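Local coordinates for spectinomycin 9-adenylyltransferase (Enterococcus faecalis, PDB 6SXJ), which catalyses the ATP-dependent adenylylation of spectinomycin at its 9-hydroxyl, releasing diphosphate and giving the bacterium resistance to spectinomycin but not to streptomycin, at residues 137-142 with 197-202; 167-172 with 189-194; 29-34 with 148-153. All coordinates share one frame; numbering follows the deposited sequence.

Interaction 1 (137-142 with 197-202)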
ATOM      1  N   ALA A 137      -3.567  -6.640  -6.426  1.00 57.58           N
ATOM      2  CA  ALA A 137      -4.002  -6.033  -7.679  1.00 48.78           C
ATOM      3  C   ALA A 137      -4.390  -7.089  -8.707  1.00 61.74           C
ATOM      4  O   ALA A 137      -5.396  -6.940  -9.410  1.00 55.46           O
ATOM      5  CB  ALA A 137      -2.895  -5.133  -8.229  1.00 50.41           C
ATOM      6  N   LYS A 138      -3.600  -8.161  -8.813  1.00 59.93           N
ATOM      7  CA  LYS A 138      -3.868  -9.184  -9.818  1.00 58.32           C
ATOM      8  C   LYS A 138      -5.236  -9.821  -9.622  1.00 63.76           C
ATOM      9  O   LYS A 138      -5.885 -10.212 -10.600  1.00 65.84           O
ATOM     10  CB  LYS A 138      -2.772 -10.253  -9.781  1.00 57.51           C
ATOM     11  CG  LYS A 138      -2.747 -11.167 -10.994  1.00 69.24           C
ATOM     12  CD  LYS A 138      -1.363 -11.768 -11.226  1.00 69.51           C
ATOM     13  CE  LYS A 138      -1.386 -12.808 -12.345  1.00 64.43           C
ATOM     14  NZ  LYS A 138      -1.940 -14.116 -11.886  1.00 74.15           N
ATOM     15  N   ARG A 139      -5.705  -9.919  -8.376  1.00 63.56           N
ATOM     16  CA  ARG A 139      -6.990 -10.562  -8.125  1.00 64.46           C
ATOM     17  C   ARG A 139      -8.160  -9.612  -8.332  1.00 62.53           C
ATOM     18  O   ARG A 139      -9.236 -10.050  -8.755  1.00 65.81           O
ATOM     19  CB  ARG A 139      -7.033 -11.126  -6.704  1.00 72.11           C
ATOM     20  CG  ARG A 139      -6.174 -12.372  -6.502  1.00 84.26           C
ATOM     21  CD  ARG A 139      -5.946 -12.667  -5.022  1.00 77.58           C
ATOM     22  NE  ARG A 139      -7.177 -13.052  -4.334  1.00 95.83           N
ATOM     23  CZ  ARG A 139      -7.781 -12.320  -3.399  1.00 92.67           C
ATOM     24  NH1 ARG A 139      -7.271 -11.152  -3.030  1.00 84.63           N
ATOM     25  NH2 ARG A 139      -8.898 -12.757  -2.832  1.00 96.43           N
ATOM     26  N   LYS A 140      -7.991  -8.328  -8.027  1.00 58.77           N
ATOM     27  CA  LYS A 140      -9.044  -7.353  -8.294  1.00 56.24           C
ATOM     28  C   LYS A 140      -8.416  -5.994  -8.549  1.00 59.01           C
ATOM     29  O   LYS A 140      -7.736  -5.443  -7.676  1.00 53.31           O
ATOM     30  CB  LYS A 140     -10.043  -7.269  -7.138  1.00 63.08           C
ATOM     31  CG  LYS A 140     -11.148  -6.237  -7.367  1.00 64.59           C
ATOM     32  CD  LYS A 140     -12.510  -6.736  -6.912  1.00 68.64           C
ATOM     33  CE  LYS A 140     -13.639  -5.936  -7.563  1.00 81.72           C
ATOM     34  NZ  LYS A 140     -13.875  -6.324  -8.988  1.00 81.21           N
ATOM     35  N   ASN A 141      -8.664  -5.457  -9.741  1.00 53.81           N
ATOM     36  CA  ASN A 141      -8.160  -4.155 -10.131  1.00 52.14           C
ATOM     37  C   ASN A 141      -9.160  -3.502 -11.071  1.00 50.75           C
ATOM     38  O   ASN A 141     -10.081  -4.150 -11.582  1.00 56.73           O
ATOM     39  CB  ASN A 141      -6.795  -4.275 -10.811  1.00 51.92           C
ATOM     40  CG  ASN A 141      -6.876  -4.998 -12.143  1.00 49.11           C
ATOM     41  OD1 ASN A 141      -7.246  -4.410 -13.152  1.00 55.00           O
ATOM     42  ND2 ASN A 141      -6.538  -6.278 -12.149  1.00 49.28           N
ATOM     43  N   LYS A 142      -8.956  -2.210 -11.321  1.00 50.78           N
ATOM     44  CA  LYS A 142      -9.706  -1.475 -12.335  1.00 50.82           C
ATOM     45  C   LYS A 142      -8.721  -0.921 -13.353  1.00 48.66           C
ATOM     46  O   LYS A 142      -7.863  -0.102 -13.007  1.00 50.55           O
ATOM     47  CB  LYS A 142     -10.526  -0.343 -11.714  1.00 49.58           C
ATOM     48  CG  LYS A 142     -11.227   0.559 -12.729  1.00 52.81           C
ATOM     49  CD  LYS A 142     -12.585   1.031 -12.206  1.00 72.46           C
ATOM     50  CE  LYS A 142     -13.222   2.078 -13.117  1.00 75.37           C
ATOM     51  NZ  LYS A 142     -13.434   1.568 -14.503  1.00 69.24           N
ATOM     52  N   THR A 197      -7.707 -16.936   5.716  1.00 96.41           N
ATOM     53  CA  THR A 197      -8.758 -16.999   4.706  1.00 95.78           C
ATOM     54  C   THR A 197      -8.162 -16.926   3.307  1.00100.53           C
ATOM     55  O   THR A 197      -8.287 -17.862   2.512  1.00101.68           O
ATOM     56  CB  THR A 197      -9.760 -15.863   4.926  1.00 95.83           C
ATOM     57  OG1 THR A 197      -9.168 -14.633   4.493  1.00 87.17           O
ATOM     58  CG2 THR A 197     -10.160 -15.755   6.393  1.00 90.15           C
ATOM     59  N   GLY A 198      -7.483 -15.820   3.002  1.00 96.72           N
ATOM     60  CA  GLY A 198      -6.811 -15.668   1.727  1.00 93.45           C
ATOM     61  C   GLY A 198      -7.027 -14.315   1.080  1.00 96.57           C
ATOM     62  O   GLY A 198      -6.435 -14.015   0.040  1.00 97.78           O
ATOM     63  N   LYS A 199      -7.868 -13.487   1.690  1.00 97.02           N
ATOM     64  CA  LYS A 199      -8.264 -12.211   1.118  1.00 98.48           C
ATOM     65  C   LYS A 199      -7.671 -11.060   1.921  1.00 95.75           C
ATOM     66  O   LYS A 199      -7.473 -11.163   3.135  1.00 98.05           O
ATOM     67  CB  LYS A 199      -9.792 -12.078   1.078  1.00103.52           C
ATOM     68  CG  LYS A 199     -10.552 -13.403   1.107  1.00105.48           C
ATOM     69  CD  LYS A 199     -12.070 -13.189   1.084  1.00109.53           C
ATOM     70  CE  LYS A 199     -12.535 -12.538  -0.217  1.00103.17           C
ATOM     71  NZ  LYS A 199     -13.955 -12.862  -0.550  1.00103.19           N
ATOM     72  N   ILE A 200      -7.385  -9.962   1.226  1.00 89.87           N
ATOM     73  CA  ILE A 200      -6.940  -8.728   1.863  1.00 90.46           C
ATOM     74  C   ILE A 200      -8.162  -7.863   2.126  1.00 92.76           C
ATOM     75  O   ILE A 200      -9.119  -7.865   1.346  1.00101.40           O
ATOM     76  CB  ILE A 200      -5.913  -7.983   0.989  1.00 84.76           C
ATOM     77  CG1 ILE A 200      -4.625  -8.794   0.882  1.00 76.65           C
ATOM     78  CG2 ILE A 200      -5.619  -6.604   1.568  1.00 86.18           C
ATOM     79  CD1 ILE A 200      -3.667  -8.278  -0.163  1.00 66.44           C
ATOM     80  N   ILE A 201      -8.140  -7.123   3.233  1.00 85.63           N
ATOM     81  CA  ILE A 201      -9.248  -6.229   3.564  1.00 93.38           C
ATOM     82  C   ILE A 201      -8.710  -4.978   4.251  1.00 89.04           C
ATOM     83  O   ILE A 201      -7.524  -4.932   4.612  1.00 88.40           O
ATOM     84  CB  ILE A 201     -10.301  -6.933   4.440  1.00 89.85           C
ATOM     85  CG1 ILE A 201      -9.903  -6.871   5.917  1.00 91.05           C
ATOM     86  CG2 ILE A 201     -10.498  -8.383   4.007  1.00 82.48           C
ATOM     87  CD1 ILE A 201     -10.883  -7.571   6.842  1.00 88.71           C
ATOM     88  N   PRO A 202      -9.539  -3.956   4.467  1.00 86.53           N
ATOM     89  CA  PRO A 202      -9.030  -2.698   5.025  1.00 82.24           C
ATOM     90  C   PRO A 202      -8.674  -2.839   6.494  1.00 84.84           C
ATOM     91  O   PRO A 202      -9.183  -3.700   7.213  1.00 80.71           O
ATOM     92  CB  PRO A 202     -10.189  -1.709   4.830  1.00 84.18           C
ATOM     93  CG  PRO A 202     -11.218  -2.425   3.978  1.00 88.45           C
ATOM     94  CD  PRO A 202     -10.986  -3.890   4.197  1.00 96.35           C
TER

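Interaction 2 (167-172 with 189-194)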
ATOM      1  N   MET A 167       5.464 -12.381   6.406  1.00 64.99           N
ATOM      2  CA  MET A 167       6.276 -12.680   7.579  1.00 68.33           C
ATOM      3  C   MET A 167       7.489 -11.765   7.662  1.00 69.20           C
ATOM      4  O   MET A 167       7.838 -11.268   8.739  1.00 64.52           O
ATOM      5  CB  MET A 167       6.727 -14.136   7.545  1.00 65.35           C
ATOM      6  CG  MET A 167       5.626 -15.161   7.375  1.00 65.43           C
ATOM      7  SD  MET A 167       4.147 -14.830   8.339  1.00 91.75           S
ATOM      8  CE  MET A 167       4.754 -14.957  10.006  1.00 64.04           C
ATOM      9  N   ASP A 168       8.154 -11.531   6.536  1.00 68.33           N
ATOM     10  CA  ASP A 168       9.334 -10.676   6.563  1.00 71.18           C
ATOM     11  C   ASP A 168       8.968  -9.247   6.963  1.00 70.45           C
ATOM     12  O   ASP A 168       9.717  -8.588   7.694  1.00 75.89           O
ATOM     13  CB  ASP A 168      10.027 -10.700   5.200  1.00 75.71           C
ATOM     14  CG  ASP A 168      10.865 -11.948   4.978  1.00 79.66           C
ATOM     15  OD1 ASP A 168      10.906 -12.792   5.886  1.00 76.85           O
ATOM     16  OD2 ASP A 168      11.480 -12.082   3.893  1.00 84.09           O
ATOM     17  N   SER A 169       7.782  -8.781   6.569  1.00 72.48           N
ATOM     18  CA  SER A 169       7.362  -7.433   6.941  1.00 70.12           C
ATOM     19  C   SER A 169       7.005  -7.349   8.419  1.00 70.34           C
ATOM     20  O   SER A 169       7.320  -6.356   9.087  1.00 75.04           O
ATOM     21  CB  SER A 169       6.171  -7.006   6.090  1.00 63.80           C
ATOM     22  OG  SER A 169       5.603  -5.812   6.594  1.00 72.21           O
ATOM     23  N   SER A 170       6.353  -8.386   8.949  1.00 73.38           N
ATOM     24  CA  SER A 170       6.050  -8.403  10.376  1.00 71.39           C
ATOM     25  C   SER A 170       7.322  -8.381  11.209  1.00 73.78           C
ATOM     26  O   SER A 170       7.351  -7.781  12.290  1.00 73.46           O
ATOM     27  CB  SER A 170       5.225  -9.641  10.726  1.00 76.81           C
ATOM     28  OG  SER A 170       6.002 -10.817  10.564  1.00 71.37           O
ATOM     29  N   GLU A 171       8.385  -9.027  10.722  1.00 76.58           N
ATOM     30  CA  GLU A 171       9.601  -9.157  11.517  1.00 80.11           C
ATOM     31  C   GLU A 171      10.215  -7.795  11.817  1.00 84.14           C
ATOM     32  O   GLU A 171      10.725  -7.565  12.920  1.00 79.04           O
ATOM     33  CB  GLU A 171      10.605 -10.052  10.792  1.00 82.42           C
ATOM     34  CG  GLU A 171      10.800 -11.412  11.445  1.00 93.10           C
ATOM     35  CD  GLU A 171      11.295 -12.466  10.471  1.00102.56           C
ATOM     36  OE1 GLU A 171      11.124 -13.670  10.760  1.00106.00           O
ATOM     37  OE2 GLU A 171      11.857 -12.094   9.418  1.00 94.60           O
ATOM     38  N   GLU A 172      10.189  -6.883  10.845  1.00 81.83           N
ATOM     39  CA  GLU A 172      10.642  -5.522  11.092  1.00 78.88           C
ATOM     40  C   GLU A 172       9.547  -4.662  11.704  1.00 79.95           C
ATOM     41  O   GLU A 172       9.857  -3.666  12.366  1.00 80.98           O
ATOM     42  CB  GLU A 172      11.146  -4.897   9.791  1.00 85.88           C
ATOM     43  CG  GLU A 172      12.554  -5.357   9.412  1.00 86.01           C
ATOM     44  CD  GLU A 172      13.098  -4.634   8.205  1.00 99.95           C
ATOM     45  OE1 GLU A 172      14.167  -5.037   7.698  1.00 99.05           O
ATOM     46  OE2 GLU A 172      12.444  -3.670   7.753  1.00101.92           O
ATOM     47  N   CYS A 189      -3.101  -7.138  12.201  1.00 61.81           N
ATOM     48  CA  CYS A 189      -4.458  -7.676  12.125  1.00 68.34           C
ATOM     49  C   CYS A 189      -4.832  -7.996  10.683  1.00 63.83           C
ATOM     50  O   CYS A 189      -5.330  -9.089  10.383  1.00 62.53           O
ATOM     51  CB  CYS A 189      -5.450  -6.687  12.733  1.00 68.80           C
ATOM     52  SG  CYS A 189      -5.343  -6.536  14.523  1.00 63.89           S
ATOM     53  N   ARG A 190      -4.610  -7.045   9.773  1.00 70.27           N
ATOM     54  CA  ARG A 190      -4.742  -7.332   8.350  1.00 69.34           C
ATOM     55  C   ARG A 190      -3.883  -8.535   7.967  1.00 72.55           C
ATOM     56  O   ARG A 190      -4.352  -9.464   7.304  1.00 69.86           O
ATOM     57  CB  ARG A 190      -4.349  -6.099   7.527  1.00 75.97           C
ATOM     58  CG  ARG A 190      -4.710  -6.184   6.048  1.00 87.86           C
ATOM     59  CD  ARG A 190      -4.078  -5.057   5.235  1.00 92.67           C
ATOM     60  NE  ARG A 190      -2.618  -5.158   5.146  1.00105.47           N
ATOM     61  CZ  ARG A 190      -1.961  -6.061   4.419  1.00 94.79           C
ATOM     62  NH1 ARG A 190      -2.623  -6.966   3.707  1.00 81.28           N
ATOM     63  NH2 ARG A 190      -0.633  -6.058   4.407  1.00 86.85           N
ATOM     64  N   MET A 191      -2.618  -8.526   8.410  1.00 75.29           N
ATOM     65  CA  MET A 191      -1.685  -9.603   8.067  1.00 69.41           C
ATOM     66  C   MET A 191      -2.238 -10.964   8.443  1.00 66.64           C
ATOM     67  O   MET A 191      -2.048 -11.949   7.713  1.00 64.12           O
ATOM     68  CB  MET A 191      -0.364  -9.393   8.796  1.00 65.71           C
ATOM     69  CG  MET A 191       0.561  -8.360   8.205  1.00 59.86           C
ATOM     70  SD  MET A 191       2.163  -8.524   8.985  1.00 79.36           S
ATOM     71  CE  MET A 191       3.208  -7.545   7.921  1.00 77.56           C
ATOM     72  N   ILE A 192      -2.922 -11.058   9.584  1.00 68.68           N
ATOM     73  CA  ILE A 192      -3.392 -12.340  10.089  1.00 70.97           C
ATOM     74  C   ILE A 192      -4.542 -12.859   9.232  1.00 73.98           C
ATOM     75  O   ILE A 192      -4.567 -14.025   8.824  1.00 74.56           O
ATOM     76  CB  ILE A 192      -3.794 -12.215  11.570  1.00 62.61           C
ATOM     77  CG1 ILE A 192      -2.538 -12.164  12.448  1.00 73.08           C
ATOM     78  CG2 ILE A 192      -4.693 -13.372  11.968  1.00 65.39           C
ATOM     79  CD1 ILE A 192      -2.790 -11.634  13.835  1.00 67.27           C
ATOM     80  N   LEU A 193      -5.493 -11.977   8.922  1.00 78.09           N
ATOM     81  CA  LEU A 193      -6.620 -12.372   8.089  1.00 78.55           C
ATOM     82  C   LEU A 193      -6.155 -12.964   6.771  1.00 83.58           C
ATOM     83  O   LEU A 193      -6.521 -14.096   6.439  1.00 86.78           O
ATOM     84  CB  LEU A 193      -7.534 -11.177   7.856  1.00 83.70           C
ATOM     85  CG  LEU A 193      -8.437 -10.867   9.052  1.00 82.16           C
ATOM     86  CD1 LEU A 193      -9.292  -9.633   8.827  1.00 75.83           C
ATOM     87  CD2 LEU A 193      -9.295 -12.063   9.407  1.00 69.86           C
ATOM     88  N   THR A 194      -5.298 -12.238   6.039  1.00 85.86           N
ATOM     89  CA  THR A 194      -4.936 -12.670   4.700  1.00 87.81           C
ATOM     90  C   THR A 194      -4.148 -13.977   4.721  1.00 88.97           C
ATOM     91  O   THR A 194      -4.288 -14.771   3.788  1.00 90.27           O
ATOM     92  CB  THR A 194      -4.176 -11.566   3.964  1.00 88.57           C
ATOM     93  OG1 THR A 194      -3.601 -12.146   2.794  1.00 88.78           O
ATOM     94  CG2 THR A 194      -3.115 -10.956   4.820  1.00 84.22           C
TER

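Interaction 3 (29-34 with 148-153)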
ATOM      1  N   GLY A  29       0.005   0.220 -19.104  1.00 52.29           N
ATOM      2  CA  GLY A  29      -1.295   0.180 -18.470  1.00 43.53           C
ATOM      3  C   GLY A  29      -1.301   0.987 -17.189  1.00 54.34           C
ATOM      4  O   GLY A  29      -0.279   1.112 -16.513  1.00 47.37           O
ATOM      5  N   THR A  30      -2.477   1.513 -16.864  1.00 43.45           N
ATOM      6  CA  THR A  30      -2.707   2.223 -15.611  1.00 52.55           C
ATOM      7  C   THR A  30      -3.861   1.534 -14.899  1.00 56.80           C
ATOM      8  O   THR A  30      -4.974   1.476 -15.429  1.00 51.36           O
ATOM      9  CB  THR A  30      -3.023   3.701 -15.851  1.00 48.41           C
ATOM     10  OG1 THR A  30      -2.100   4.248 -16.801  1.00 53.27           O
ATOM     11  CG2 THR A  30      -2.906   4.473 -14.556  1.00 51.42           C
ATOM     12  N   TYR A  31      -3.595   1.009 -13.705  1.00 48.33           N
ATOM     13  CA  TYR A  31      -4.601   0.285 -12.944  1.00 40.99           C
ATOM     14  C   TYR A  31      -4.724   0.890 -11.556  1.00 49.61           C
ATOM     15  O   TYR A  31      -3.749   1.385 -10.989  1.00 51.93           O
ATOM     16  CB  TYR A  31      -4.255  -1.213 -12.838  1.00 44.96           C
ATOM     17  CG  TYR A  31      -3.867  -1.820 -14.165  1.00 52.60           C
ATOM     18  CD1 TYR A  31      -2.569  -1.725 -14.635  1.00 42.36           C
ATOM     19  CD2 TYR A  31      -4.810  -2.455 -14.966  1.00 48.05           C
ATOM     20  CE1 TYR A  31      -2.213  -2.252 -15.854  1.00 52.18           C
ATOM     21  CE2 TYR A  31      -4.456  -2.994 -16.191  1.00 48.58           C
ATOM     22  CZ  TYR A  31      -3.159  -2.888 -16.629  1.00 48.32           C
ATOM     23  OH  TYR A  31      -2.797  -3.416 -17.850  1.00 49.62           O
ATOM     24  N   MET A  32      -5.935   0.843 -11.013  1.00 43.24           N
ATOM     25  CA  MET A  32      -6.179   1.161  -9.617  1.00 39.06           C
ATOM     26  C   MET A  32      -6.545  -0.117  -8.875  1.00 42.99           C
ATOM     27  O   MET A  32      -7.125  -1.045  -9.445  1.00 60.01           O
ATOM     28  CB  MET A  32      -7.276   2.208  -9.474  1.00 36.21           C
ATOM     29  CG  MET A  32      -7.089   3.425 -10.351  1.00 55.12           C
ATOM     30  SD  MET A  32      -7.989   4.882  -9.723  1.00 62.76           S
ATOM     31  CE  MET A  32      -9.623   4.379  -9.645  1.00 64.40           C
ATOM     32  N   PHE A  33      -6.167  -0.181  -7.606  1.00 47.80           N
ATOM     33  CA  PHE A  33      -6.415  -1.362  -6.791  1.00 46.11           C
ATOM     34  C   PHE A  33      -6.598  -0.929  -5.342  1.00 40.31           C
ATOM     35  O   PHE A  33      -6.563   0.263  -5.018  1.00 48.48           O
ATOM     36  CB  PHE A  33      -5.268  -2.367  -6.928  1.00 48.32           C
ATOM     37  CG  PHE A  33      -3.963  -1.877  -6.355  1.00 46.28           C
ATOM     38  CD1 PHE A  33      -3.158  -1.011  -7.076  1.00 45.17           C
ATOM     39  CD2 PHE A  33      -3.543  -2.284  -5.102  1.00 54.23           C
ATOM     40  CE1 PHE A  33      -1.963  -0.559  -6.565  1.00 52.08           C
ATOM     41  CE2 PHE A  33      -2.331  -1.834  -4.574  1.00 58.44           C
ATOM     42  CZ  PHE A  33      -1.541  -0.973  -5.309  1.00 55.86           C
ATOM     43  N   GLY A  34      -6.822  -1.902  -4.471  1.00 51.61           N
ATOM     44  CA  GLY A  34      -6.867  -1.630  -3.052  1.00 59.83           C
ATOM     45  C   GLY A  34      -8.268  -1.383  -2.529  1.00 57.19           C
ATOM     46  O   GLY A  34      -9.283  -1.676  -3.170  1.00 63.26           O
ATOM     47  N   TYR A 148      -4.360  -4.113 -22.270  1.00 60.02           N
ATOM     48  CA  TYR A 148      -4.308  -5.435 -21.658  1.00 57.19           C
ATOM     49  C   TYR A 148      -4.795  -5.377 -20.217  1.00 47.16           C
ATOM     50  O   TYR A 148      -4.632  -4.369 -19.527  1.00 55.94           O
ATOM     51  CB  TYR A 148      -2.881  -6.029 -21.695  1.00 58.94           C
ATOM     52  CG  TYR A 148      -2.200  -5.912 -23.043  1.00 65.12           C
ATOM     53  CD1 TYR A 148      -2.174  -6.983 -23.931  1.00 73.14           C
ATOM     54  CD2 TYR A 148      -1.587  -4.731 -23.429  1.00 69.00           C
ATOM     55  CE1 TYR A 148      -1.554  -6.874 -25.171  1.00 63.40           C
ATOM     56  CE2 TYR A 148      -0.973  -4.612 -24.666  1.00 71.89           C
ATOM     57  CZ  TYR A 148      -0.963  -5.688 -25.532  1.00 65.60           C
ATOM     58  OH  TYR A 148      -0.340  -5.574 -26.756  1.00 72.96           O
ATOM     59  N   ASP A 149      -5.445  -6.458 -19.790  1.00 50.03           N
ATOM     60  CA  ASP A 149      -5.757  -6.640 -18.380  1.00 54.16           C
ATOM     61  C   ASP A 149      -4.467  -6.910 -17.614  1.00 57.13           C
ATOM     62  O   ASP A 149      -3.506  -7.470 -18.148  1.00 52.81           O
ATOM     63  CB  ASP A 149      -6.741  -7.796 -18.187  1.00 55.99           C
ATOM     64  CG  ASP A 149      -8.178  -7.375 -18.381  1.00 58.09           C
ATOM     65  OD1 ASP A 149      -8.502  -6.215 -18.060  1.00 61.77           O
ATOM     66  OD2 ASP A 149      -8.987  -8.204 -18.846  1.00 54.91           O
ATOM     67  N   LEU A 150      -4.449  -6.501 -16.347  1.00 58.48           N
ATOM     68  CA  LEU A 150      -3.236  -6.632 -15.551  1.00 54.63           C
ATOM     69  C   LEU A 150      -2.747  -8.076 -15.531  1.00 55.65           C
ATOM     70  O   LEU A 150      -1.551  -8.339 -15.701  1.00 62.54           O
ATOM     71  CB  LEU A 150      -3.488  -6.124 -14.132  1.00 49.87           C
ATOM     72  CG  LEU A 150      -2.294  -6.171 -13.173  1.00 56.50           C
ATOM     73  CD1 LEU A 150      -1.082  -5.484 -13.768  1.00 46.12           C
ATOM     74  CD2 LEU A 150      -2.689  -5.530 -11.846  1.00 55.23           C
ATOM     75  N   GLU A 151      -3.666  -9.029 -15.348  1.00 56.06           N
ATOM     76  CA  GLU A 151      -3.279 -10.432 -15.237  1.00 57.55           C
ATOM     77  C   GLU A 151      -2.505 -10.901 -16.466  1.00 65.97           C
ATOM     78  O   GLU A 151      -1.729 -11.863 -16.387  1.00 55.20           O
ATOM     79  CB  GLU A 151      -4.524 -11.297 -15.029  1.00 66.35           C
ATOM     80  CG  GLU A 151      -5.489 -11.301 -16.208  1.00 60.01           C
ATOM     81  CD  GLU A 151      -6.891 -11.747 -15.817  1.00 74.00           C
ATOM     82  OE1 GLU A 151      -7.078 -12.177 -14.658  1.00 75.69           O
ATOM     83  OE2 GLU A 151      -7.808 -11.668 -16.665  1.00 77.39           O
ATOM     84  N   GLU A 152      -2.712 -10.248 -17.612  1.00 64.04           N
ATOM     85  CA  GLU A 152      -1.968 -10.606 -18.815  1.00 60.75           C
ATOM     86  C   GLU A 152      -0.535 -10.097 -18.794  1.00 57.14           C
ATOM     87  O   GLU A 152       0.285 -10.544 -19.606  1.00 57.54           O
ATOM     88  CB  GLU A 152      -2.646 -10.050 -20.070  1.00 54.73           C
ATOM     89  CG  GLU A 152      -4.117 -10.354 -20.202  1.00 58.55           C
ATOM     90  CD  GLU A 152      -4.667  -9.864 -21.526  1.00 64.95           C
ATOM     91  OE1 GLU A 152      -5.515  -8.947 -21.519  1.00 61.76           O
ATOM     92  OE2 GLU A 152      -4.231 -10.387 -22.577  1.00 69.51           O
ATOM     93  N   LEU A 153      -0.223  -9.153 -17.915  1.00 57.11           N
ATOM     94  CA  LEU A 153       1.091  -8.538 -17.872  1.00 59.30           C
ATOM     95  C   LEU A 153       1.933  -9.033 -16.706  1.00 50.92           C
ATOM     96  O   LEU A 153       3.070  -8.583 -16.554  1.00 62.07           O
ATOM     97  CB  LEU A 153       0.955  -7.017 -17.787  1.00 62.93           C
ATOM     98  CG  LEU A 153       0.022  -6.305 -18.761  1.00 58.31           C
ATOM     99  CD1 LEU A 153      -0.274  -4.915 -18.208  1.00 57.58           C
ATOM    100  CD2 LEU A 153       0.621  -6.214 -20.148  1.00 62.31           C
TER

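Interaction 1 (137-142 with 197-202)
Arg139 lays its guanidinium beside the backbone of Gly198 and Lys199 without making a single hydrogen bond across the contact. Gly198 O stands over one face of the group, displaced toward its rim and 4.0 Å from Arg139 NH2. Arg139 NH2 is also 4.0 Å from Lys199 CA, on the same side of the peptide as that oxygen, while Arg139 NH1 approaches Ile200 N obliquely at 4.4 Å. A bend at chi3 (67°) turns the end of the arginine so that the carbonyl meets a flat face.

Each partner is shaped by local bonds of its own. Arg139 closes helix 130-139, and just beyond it Asn141 ND2 turns back to Ala137 O at 3.0 Å, the carbonyl lying close to the plane of the amide. In 197-202, Lys199 N bonds to Thr197 OG1 at 3.3 Å in a nearly straight line (172°), forming an ST turn, and Gly198 leaves helix 181-196 with positive phi. The Ile200 side chain packs on Ile132 and Gln136 of helix 130-139, adding a second contact between the same elements.

The contact spans the two halves of the enzyme, joining the end of helix 130-139, beside the nucleotidyltransferase sheet, to the loop between helices 181-196 and 203-212 of the C-terminal helical domain. Lys199 leads its ammonium away, yet Arg139 NH2 and Lys199 NZ remain 5.5 Å apart. The Gly198 carbonyl, set over the guanidinium face, may offset part of the repulsion, consistent with a weak surface touch.

Interaction 2 (167-172 with 189-194)
Helices 159-173 and 181-196, consecutive helices of the C-terminal helical domain, meet where Met191 of one drives its thioether against Ser169 and Ser170 of the other. The methionine is extended beyond CG (chi2 -168°, chi3 167°), which carries its tip across the gap between the helices to the opposing backbone. Its methyl does the closest touching: Met191 CE lies 3.2 Å from Ser169 OG and 3.4 Å from Ser170 N. Behind the methyl, Met191 SD rests 3.7 Å from Ser170 CB, so sulfur and methyl cover neighbouring serines.

The two hydroxyls are disposed differently. Ser169 OG abuts the methyl, whereas Ser170 OG, set between its own backbone N and carbonyl carbon, folds back to Met167 O at 2.6 Å. Glu171 N reaches the same carbonyl oxygen from the same face at 3.0 Å, giving Met167 O two donors. Ile166 also touches Met191, and Leu252 of helix 241-253 covers Ser170 nearby.

With the Ser170 hydroxyl spent inside its own helix, its CB is what meets the sulfur. The helices are therefore joined here by van der Waals contact between a long, polarisable side chain and two short ones.

Interaction 3 (29-34 with 148-153)
A buried tyrosine joins a sheet strand to the loop that follows strand 142-144: Tyr31 reaches out of strand 27-33 to Tyr148, Leu150 and Leu153. Its hydroxyl gives a hydrogen bond, Tyr31 OH to Tyr148 O, of 2.7 Å. The acceptor lies in the plane of the ring at its edge, but the hydroxyl stands 43° above the carbonyl plane, off its lone pairs. Leu150 covers one face of the ring in a CH-pi contact, its CB 4.0 Å from the Tyr31 centroid and only 15° off the normal. With CG swung away from the backbone N (chi1 -179°) and a further bend about CB-CG, Leu150 CD1 lies above the same face at its other margin, 4.0 Å from Tyr31 CE1.

Strand 27-33 runs between strands 47-53 and 142-144 in the mixed sheet of the nucleotidyltransferase domain, with the loop crossing over Tyr31. Gly29, lacking a side chain, leaves room for the phenol end, where Leu153 CD1 packs tightly, 3.0 Å from Tyr31 OH. Glu152 OE1 accepts from Asp149 N at 3.0 Å, holding the turn of the loop. The Tyr148 side chain lies about 3 Å from a bound glycerol, probably from the crystallisation liquor.

Overall arrangement
Interactions 1 and 3 are sewn together along the edge of the sheet: Lys142 N lies 2.9 Å from Met32 O, a probable hydrogen bond, and Asn141 sits against both Tyr31 and Leu150. Their centres are about 13 Å apart, and their segments alternate along the chain. Interaction 1 also leans on interaction 2, centre to centre about 15 Å, through Ile201 CD1 and Leu193 CD1 at 3.3 Å. Interactions 2 and 3 do not touch, their nearest atoms being about 9 Å apart. Interaction 1 is therefore the intermediary between sheet and helical bundle, the two parts between which related adenylyltransferases bind nucleotide and antibiotic.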